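Local coordinates for protein chitinase (Paenibacillus sp. FPU-7, PDB 5GZT) that probably cleaves internal beta-1,4 linkages between N-acetylglucosamine units of chitin, as a multidomain enzyme with two family 18 glycoside hydrolase domains, at residues D971-W976 against G994-D999. Numbering follows the deposited sequence.
Sequences DYHGSW and GDFSAD
The Tyr972 side chain crosses that of Phe996 obliquely and reaches on toward Ser997 and Ala998. Its CB sits 3.8 Å from Phe996 CB, and chi1 (-57°), with CG anti to the carbonyl carbon, brings Tyr972 CG to 3.4 Å from the same atom. Phe996 CB stands over one face of the tyrosine ring in a CH-pi contact, with Tyr972 CD1 and CD2 only slightly farther from it. Farther out, Tyr972 CE2 meets Ser997 CA at 3.6 Å, Tyr972 CZ is nearest Ser997 C, and Tyr972 OH ends 3.0 Å from Ala998 N at an angle too poor for a hydrogen bond. The Phe996 ring is nearly parallel to that of Tyr972 but slid aside, so overlap is slight. An alanine in place of Tyr972 would probably leave Phe996 CB without its aromatic floor and open a gap beside Ser997. His973 and Asp995 meet tip to tip: NE2 donates in its ring plane to the syn lone pair of OD1 (2.7 Å, 163°). OD1 also accepts Phe996 N from above the carboxylate plane, while Glu977 OE1 hydrogen-bonds His973 ND1, holding the imidazole at both nitrogens. Both contacts join the loop after strand 964-967 to the residues leading into helix 998-1007, within a beta-alpha unit of the family 18 TIM barrel.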
ATOM      1  N   ASP B 971      12.691  32.090  10.515  1.00 25.28           N
ATOM      2  CA  ASP B 971      13.845  31.784   9.655  1.00 21.86           C
ATOM      3  C   ASP B 971      13.940  30.354   9.225  1.00 22.52           C
ATOM      4  O   ASP B 971      15.051  29.851   8.972  1.00 21.79           O
ATOM      5  CB  ASP B 971      15.179  32.107  10.343  1.00 25.17           C
ATOM      6  CG  ASP B 971      15.324  33.548  10.754  1.00 27.13           C
ATOM      7  OD1 ASP B 971      14.824  34.448  10.069  1.00 30.06           O
ATOM      8  OD2 ASP B 971      15.962  33.808  11.823  1.00 29.10           O
ATOM      9  N   TYR B 972      12.803  29.668   9.109  1.00 21.54           N
ATOM     10  CA  TYR B 972      12.810  28.285   8.682  1.00 23.20           C
ATOM     11  C   TYR B 972      13.295  28.047   7.223  1.00 25.35           C
ATOM     12  O   TYR B 972      13.813  26.981   6.896  1.00 23.69           O
ATOM     13  CB  TYR B 972      11.406  27.689   8.800  1.00 24.02           C
ATOM     14  CG  TYR B 972      10.731  27.727  10.175  1.00 23.07           C
ATOM     15  CD1 TYR B 972      11.414  27.442  11.340  1.00 20.83           C
ATOM     16  CD2 TYR B 972       9.341  27.869  10.254  1.00 21.74           C
ATOM     17  CE1 TYR B 972      10.768  27.471  12.557  1.00 20.56           C
ATOM     18  CE2 TYR B 972       8.683  27.871  11.448  1.00 21.60           C
ATOM     19  CZ  TYR B 972       9.421  27.620  12.613  1.00 21.23           C
ATOM     20  OH  TYR B 972       8.771  27.628  13.811  1.00 19.30           O
ATOM     21  N   HIS B 973      12.982  29.009   6.368  1.00 26.76           N
ATOM     22  CA  HIS B 973      13.262  28.942   4.953  1.00 29.39           C
ATOM     23  C   HIS B 973      13.634  30.342   4.516  1.00 30.60           C
ATOM     24  O   HIS B 973      13.237  31.334   5.177  1.00 24.51           O
ATOM     25  CB  HIS B 973      12.031  28.445   4.216  1.00 23.78           C
ATOM     26  CG  HIS B 973      11.704  27.046   4.547  1.00 23.10           C
ATOM     27  ND1 HIS B 973      12.575  26.004   4.310  1.00 24.34           N
ATOM     28  CD2 HIS B 973      10.643  26.512   5.181  1.00 22.85           C
ATOM     29  CE1 HIS B 973      12.016  24.867   4.685  1.00 25.14           C
ATOM     30  NE2 HIS B 973      10.843  25.150   5.225  1.00 28.45           N
ATOM     31  N   GLY B 974      14.420  30.412   3.432  1.00 33.15           N
ATOM     32  CA  GLY B 974      14.764  31.741   2.819  1.00 38.11           C
ATOM     33  C   GLY B 974      15.700  31.594   1.606  1.00 40.60           C
ATOM     34  O   GLY B 974      15.768  30.520   1.023  1.00 38.37           O
ATOM     35  N   SER B 975      16.495  32.627   1.316  1.00 41.53           N
ATOM     36  CA  SER B 975      17.251  32.739   0.022  1.00 46.55           C
ATOM     37  C   SER B 975      18.330  31.694  -0.201  1.00 42.05           C
ATOM     38  O   SER B 975      18.671  31.395  -1.329  1.00 54.51           O
ATOM     39  CB  SER B 975      17.825  34.158  -0.154  1.00 41.71           C
ATOM     40  OG  SER B 975      18.643  34.536   0.931  1.00 41.67           O
ATOM     41  N   TRP B 976      18.825  31.114   0.879  1.00 40.77           N
ATOM     42  CA  TRP B 976      19.728  29.983   0.786  1.00 41.04           C
ATOM     43  C   TRP B 976      19.094  28.746   0.109  1.00 44.16           C
ATOM     44  O   TRP B 976      19.805  27.827  -0.220  1.00 46.44           O
ATOM     45  CB  TRP B 976      20.341  29.634   2.150  1.00 45.58           C
ATOM     46  CG  TRP B 976      19.324  29.167   3.225  1.00 45.77           C
ATOM     47  CD1 TRP B 976      18.934  27.878   3.507  1.00 43.04           C
ATOM     48  CD2 TRP B 976      18.588  30.005   4.105  1.00 43.78           C
ATOM     49  NE1 TRP B 976      17.985  27.877   4.506  1.00 45.21           N
ATOM     50  CE2 TRP B 976      17.777  29.170   4.904  1.00 43.26           C
ATOM     51  CE3 TRP B 976      18.569  31.389   4.338  1.00 42.83           C
ATOM     52  CZ2 TRP B 976      16.940  29.679   5.868  1.00 45.03           C
ATOM     53  CZ3 TRP B 976      17.735  31.888   5.317  1.00 44.21           C
ATOM     54  CH2 TRP B 976      16.935  31.053   6.055  1.00 38.02           C
ATOM     55  N   GLY B 994       5.884  17.274   6.967  1.00 29.04           N
ATOM     56  CA  GLY B 994       7.190  17.151   7.636  1.00 28.92           C
ATOM     57  C   GLY B 994       7.910  18.515   7.766  1.00 26.90           C
ATOM     58  O   GLY B 994       8.953  18.547   8.374  1.00 26.93           O
ATOM     59  N   ASP B 995       7.319  19.594   7.275  1.00 22.16           N
ATOM     60  CA  ASP B 995       7.953  20.903   7.266  1.00 25.75           C
ATOM     61  C   ASP B 995       7.911  21.627   8.652  1.00 27.54           C
ATOM     62  O   ASP B 995       7.193  21.212   9.579  1.00 26.54           O
ATOM     63  CB  ASP B 995       7.314  21.790   6.185  1.00 25.96           C
ATOM     64  CG  ASP B 995       8.305  22.790   5.515  1.00 27.12           C
ATOM     65  OD1 ASP B 995       9.441  23.030   6.033  1.00 26.11           O
ATOM     66  OD2 ASP B 995       7.887  23.406   4.503  1.00 28.66           O
ATOM     67  N   PHE B 996       8.742  22.657   8.782  1.00 24.54           N
ATOM     68  CA  PHE B 996       8.877  23.409  10.052  1.00 24.76           C
ATOM     69  C   PHE B 996       7.709  24.261  10.376  1.00 21.50           C
ATOM     70  O   PHE B 996       7.169  24.961   9.533  1.00 24.97           O
ATOM     71  CB  PHE B 996      10.071  24.386   9.982  1.00 25.20           C
ATOM     72  CG  PHE B 996      11.379  23.715  10.060  1.00 28.35           C
ATOM     73  CD1 PHE B 996      11.913  23.362  11.299  1.00 31.98           C
ATOM     74  CD2 PHE B 996      12.124  23.419   8.891  1.00 32.96           C
ATOM     75  CE1 PHE B 996      13.144  22.692  11.381  1.00 35.37           C
ATOM     76  CE2 PHE B 996      13.359  22.776   8.977  1.00 35.10           C
ATOM     77  CZ  PHE B 996      13.872  22.418  10.225  1.00 36.52           C
ATOM     78  N   SER B 997       7.294  24.185  11.619  1.00 22.53           N
ATOM     79  CA  SER B 997       6.392  25.185  12.157  1.00 20.80           C
ATOM     80  C   SER B 997       6.669  25.379  13.614  1.00 16.66           C
ATOM     81  O   SER B 997       7.320  24.550  14.222  1.00 20.68           O
ATOM     82  CB  SER B 997       4.926  24.725  11.942  1.00 18.21           C
ATOM     83  OG  SER B 997       4.707  23.500  12.555  1.00 17.14           O
ATOM     84  N   ALA B 998       6.042  26.373  14.204  1.00 17.11           N
ATOM     85  CA  ALA B 998       6.077  26.533  15.652  1.00 17.47           C
ATOM     86  C   ALA B 998       5.614  25.253  16.327  1.00 17.16           C
ATOM     87  O   ALA B 998       6.210  24.803  17.292  1.00 16.23           O
ATOM     88  CB  ALA B 998       5.224  27.689  16.101  1.00 18.68           C
ATOM     89  N   ASP B 999       4.505  24.692  15.842  1.00 17.41           N
ATOM     90  CA  ASP B 999       3.921  23.461  16.376  1.00 16.24           C
ATOM     91  C   ASP B 999       4.913  22.364  16.323  1.00 16.29           C
ATOM     92  O   ASP B 999       5.134  21.682  17.358  1.00 22.71           O
ATOM     93  CB  ASP B 999       2.598  23.111  15.595  1.00 20.14           C
ATOM     94  CG  ASP B 999       1.919  21.887  16.120  1.00 21.41           C
ATOM     95  OD1 ASP B 999       1.721  21.793  17.349  1.00 23.41           O
ATOM     96  OD2 ASP B 999       1.681  20.957  15.323  1.00 24.75           O
TER